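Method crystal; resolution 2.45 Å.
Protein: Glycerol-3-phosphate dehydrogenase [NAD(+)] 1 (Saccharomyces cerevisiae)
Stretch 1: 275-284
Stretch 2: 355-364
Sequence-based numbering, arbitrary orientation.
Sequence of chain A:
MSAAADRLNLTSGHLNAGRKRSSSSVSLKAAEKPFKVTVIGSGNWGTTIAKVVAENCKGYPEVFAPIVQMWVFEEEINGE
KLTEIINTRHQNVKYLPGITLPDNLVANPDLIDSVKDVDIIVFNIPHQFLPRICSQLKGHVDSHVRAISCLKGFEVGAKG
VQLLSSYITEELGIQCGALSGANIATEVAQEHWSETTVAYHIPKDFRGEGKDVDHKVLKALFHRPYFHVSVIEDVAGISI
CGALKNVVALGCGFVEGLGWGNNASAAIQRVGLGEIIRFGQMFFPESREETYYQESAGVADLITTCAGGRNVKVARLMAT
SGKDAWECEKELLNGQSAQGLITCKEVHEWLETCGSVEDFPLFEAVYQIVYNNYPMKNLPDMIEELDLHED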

# COMPACT_ATOMS: atom_id res chain seq x y z
N GLU A 275 -10.47 -2.94 -5.89
CA GLU A 275 -11.55 -3.92 -5.85
C GLU A 275 -12.20 -4.05 -4.47
O GLU A 275 -13.40 -4.27 -4.39
CB GLU A 275 -11.13 -5.26 -6.45
CG GLU A 275 -11.11 -5.19 -7.97
CD GLU A 275 -10.87 -6.48 -8.72
OE1 GLU A 275 -10.43 -6.40 -9.89
OE2 GLU A 275 -11.15 -7.57 -8.16
N ILE A 276 -11.42 -3.86 -3.40
CA ILE A 276 -11.89 -3.86 -2.01
C ILE A 276 -12.78 -2.62 -1.80
O ILE A 276 -13.86 -2.74 -1.23
CB ILE A 276 -10.70 -3.95 -0.99
CG1 ILE A 276 -9.95 -5.30 -1.14
CG2 ILE A 276 -11.19 -3.74 0.45
CD1 ILE A 276 -8.61 -5.46 -0.35
N ILE A 277 -12.34 -1.44 -2.29
CA ILE A 277 -13.12 -0.19 -2.21
C ILE A 277 -14.45 -0.35 -2.94
O ILE A 277 -15.51 -0.05 -2.38
CB ILE A 277 -12.30 1.02 -2.76
CG1 ILE A 277 -11.06 1.30 -1.87
CG2 ILE A 277 -13.17 2.28 -2.92
CD1 ILE A 277 -9.91 2.03 -2.54
N ARG A 278 -14.39 -0.85 -4.19
CA ARG A 278 -15.53 -1.07 -5.08
C ARG A 278 -16.53 -2.03 -4.44
O ARG A 278 -17.73 -1.75 -4.50
CB ARG A 278 -15.04 -1.59 -6.44
CG ARG A 278 -16.11 -1.66 -7.53
CD ARG A 278 -15.54 -2.16 -8.85
NE ARG A 278 -14.45 -1.31 -9.33
CZ ARG A 278 -13.32 -1.76 -9.86
NH1 ARG A 278 -13.12 -3.06 -10.01
NH2 ARG A 278 -12.38 -0.91 -10.26
N PHE A 279 -16.05 -3.13 -3.81
CA PHE A 279 -16.88 -4.12 -3.14
C PHE A 279 -17.60 -3.51 -1.94
O PHE A 279 -18.80 -3.72 -1.78
CB PHE A 279 -16.05 -5.35 -2.71
CG PHE A 279 -16.88 -6.54 -2.27
CD1 PHE A 279 -17.17 -7.57 -3.15
CD2 PHE A 279 -17.37 -6.61 -0.97
CE1 PHE A 279 -17.95 -8.65 -2.74
CE2 PHE A 279 -18.16 -7.70 -0.56
CZ PHE A 279 -18.43 -8.71 -1.45
N GLY A 280 -16.85 -2.78 -1.12
CA GLY A 280 -17.38 -2.12 0.06
C GLY A 280 -18.51 -1.15 -0.25
O GLY A 280 -19.59 -1.26 0.33
N GLN A 281 -18.28 -0.25 -1.21
CA GLN A 281 -19.25 0.77 -1.60
C GLN A 281 -20.45 0.25 -2.38
O GLN A 281 -21.50 0.90 -2.38
CB GLN A 281 -18.56 1.92 -2.33
CG GLN A 281 -17.50 2.59 -1.46
CD GLN A 281 -17.07 3.89 -2.05
OE1 GLN A 281 -16.55 3.96 -3.18
NE2 GLN A 281 -17.27 4.96 -1.30
N MET A 282 -20.29 -0.90 -3.05
CA MET A 282 -21.36 -1.55 -3.81
C MET A 282 -22.33 -2.27 -2.86
O MET A 282 -23.54 -2.18 -3.05
CB MET A 282 -20.76 -2.54 -4.82
CG MET A 282 -21.74 -3.05 -5.85
SD MET A 282 -20.99 -4.23 -7.01
CE MET A 282 -20.01 -3.11 -8.04
N PHE A 283 -21.79 -2.99 -1.86
CA PHE A 283 -22.57 -3.80 -0.92
C PHE A 283 -22.78 -3.21 0.47
O PHE A 283 -23.70 -3.63 1.17
CB PHE A 283 -22.02 -5.24 -0.86
CG PHE A 283 -21.96 -5.88 -2.23
CD1 PHE A 283 -20.74 -6.07 -2.88
CD2 PHE A 283 -23.12 -6.24 -2.90
CE1 PHE A 283 -20.69 -6.63 -4.16
CE2 PHE A 283 -23.07 -6.79 -4.18
CZ PHE A 283 -21.86 -7.00 -4.79
N PHE A 284 -22.04 -2.17 0.82
CA PHE A 284 -22.24 -1.45 2.08
C PHE A 284 -22.13 0.06 1.89
O PHE A 284 -21.51 0.75 2.67
CB PHE A 284 -21.24 -1.89 3.13
CG PHE A 284 -21.33 -3.34 3.47
CD1 PHE A 284 -21.91 -3.74 4.64
CD2 PHE A 284 -20.80 -4.29 2.64
CE1 PHE A 284 -21.98 -5.06 4.97
CE2 PHE A 284 -20.88 -5.60 2.97
CZ PHE A 284 -21.47 -5.99 4.13
N GLY A 355 -24.91 -10.72 -10.18
CA GLY A 355 -24.64 -10.47 -11.59
C GLY A 355 -23.60 -9.37 -11.71
O GLY A 355 -23.70 -8.52 -12.61
N SER A 356 -22.61 -9.37 -10.79
CA SER A 356 -21.54 -8.37 -10.69
C SER A 356 -20.11 -8.97 -10.77
O SER A 356 -19.16 -8.37 -10.26
CB SER A 356 -21.72 -7.56 -9.42
OG SER A 356 -22.99 -6.92 -9.37
N VAL A 357 -19.97 -10.13 -11.45
CA VAL A 357 -18.68 -10.83 -11.62
C VAL A 357 -17.70 -10.00 -12.48
O VAL A 357 -16.52 -9.90 -12.13
CB VAL A 357 -18.87 -12.28 -12.15
CG1 VAL A 357 -17.54 -13.02 -12.22
CG2 VAL A 357 -19.85 -13.06 -11.29
N GLU A 358 -18.21 -9.39 -13.57
CA GLU A 358 -17.43 -8.55 -14.49
C GLU A 358 -16.76 -7.34 -13.81
O GLU A 358 -15.70 -6.91 -14.26
CB GLU A 358 -18.31 -8.08 -15.65
CG GLU A 358 -18.40 -9.07 -16.80
CD GLU A 358 -19.18 -8.58 -18.01
OE1 GLU A 358 -20.07 -9.32 -18.48
OE2 GLU A 358 -18.90 -7.46 -18.49
N ASP A 359 -17.40 -6.80 -12.75
CA ASP A 359 -16.93 -5.64 -11.99
C ASP A 359 -15.67 -5.90 -11.18
O ASP A 359 -14.99 -4.95 -10.80
CB ASP A 359 -18.03 -5.10 -11.06
CG ASP A 359 -19.32 -4.70 -11.73
OD1 ASP A 359 -19.27 -4.21 -12.88
OD2 ASP A 359 -20.38 -4.81 -11.08
N PHE A 360 -15.37 -7.19 -10.88
CA PHE A 360 -14.20 -7.54 -10.07
C PHE A 360 -13.27 -8.53 -10.80
O PHE A 360 -13.14 -9.68 -10.36
CB PHE A 360 -14.65 -8.03 -8.67
CG PHE A 360 -15.54 -7.05 -7.95
CD1 PHE A 360 -16.92 -7.07 -8.13
CD2 PHE A 360 -15.00 -6.08 -7.11
CE1 PHE A 360 -17.75 -6.15 -7.48
CE2 PHE A 360 -15.83 -5.17 -6.45
CZ PHE A 360 -17.19 -5.20 -6.65
N PRO A 361 -12.58 -8.11 -11.90
CA PRO A 361 -11.71 -9.05 -12.63
C PRO A 361 -10.59 -9.73 -11.84
O PRO A 361 -10.32 -10.90 -12.12
CB PRO A 361 -11.19 -8.24 -13.82
CG PRO A 361 -11.39 -6.83 -13.44
CD PRO A 361 -12.61 -6.80 -12.58
N LEU A 362 -9.97 -9.04 -10.85
CA LEU A 362 -8.91 -9.65 -10.03
C LEU A 362 -9.46 -10.75 -9.11
O LEU A 362 -8.88 -11.84 -9.07
CB LEU A 362 -8.08 -8.63 -9.25
CG LEU A 362 -6.99 -9.19 -8.32
CD1 LEU A 362 -5.86 -9.87 -9.12
CD2 LEU A 362 -6.44 -8.13 -7.42
N PHE A 363 -10.59 -10.47 -8.42
CA PHE A 363 -11.27 -11.45 -7.56
C PHE A 363 -11.68 -12.66 -8.39
O PHE A 363 -11.48 -13.80 -7.95
CB PHE A 363 -12.50 -10.83 -6.85
CG PHE A 363 -12.25 -9.77 -5.79
CD1 PHE A 363 -13.30 -9.02 -5.27
CD2 PHE A 363 -10.97 -9.53 -5.31
CE1 PHE A 363 -13.07 -8.04 -4.30
CE2 PHE A 363 -10.74 -8.55 -4.33
CZ PHE A 363 -11.80 -7.82 -3.83
N GLU A 364 -12.18 -12.42 -9.62
CA GLU A 364 -12.58 -13.48 -10.55
C GLU A 364 -11.38 -14.28 -11.03
O GLU A 364 -11.45 -15.51 -11.05
CB GLU A 364 -13.38 -12.91 -11.75
CG GLU A 364 -14.01 -14.00 -12.61
CD GLU A 364 -14.51 -13.60 -13.98
OE1 GLU A 364 -14.46 -12.39 -14.32
OE2 GLU A 364 -14.99 -14.50 -14.71

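The strongest link between the two stretches is the carboxylate of Glu275, which receives the first free amides of the helix that begins at Pro361. Leu362 N donates to Glu275 OE1 at 2.8 Å and Phe363 N donates to Glu275 OE2 at 3.0 Å, both with nearly straight geometry. Phe360 occupies the N-cap position, and Pro361 has no amide hydrogen to donate; its CD lies 3.5 Å from Glu275 OE1. A glutamate suits this buried site because its extended side chain (chi1 m, chi2 t) brings two acceptors to backbone donors at the start of a helix, where no preceding turn supplies carbonyls to satisfy them.

One turn further along the first helix, the Arg278 CB points toward the second stretch. Its NH1 donates to Asp359 O, in the type I turn from Val357 to Phe360, at 2.8 Å, a more bent hydrogen bond. Arg278 is exposed to solvent, which suits a long charged side chain.

Phe360 packs against the first helix; its CB points sideways, but the end of its side chain comes nearer. The edge of the Phe279 ring meets the face of Phe360, with centroids 5.8 Å apart and planes at 63°, while Glu275 O lies near the plane of the Phe360 ring, 3.3 Å from CE2. Flat, apolar phenylalanine rings suit such packing, offering both faces and edges. Met282, flexible and unbranched, extends it: its sulfur approaches the edge of the same ring, and its CE lies 3.8 Å from Phe360 CZ.

Phe363, itself buried, packs on Glu275, Ile276 and Phe279. Glu275 CB sits over its ring face, 4.0 Å from the Phe363 ring centroid, so the glutamate contributes its aliphatic portion to packing as well as its carboxylate to hydrogen bonding. Ile276 CG1 and Phe279 CD1 add apolar contacts to Phe363, at 4.1 Å from CZ and 4.3 Å from CE1, respectively. Altogether, the association buries 517 Å², summed over both stretches.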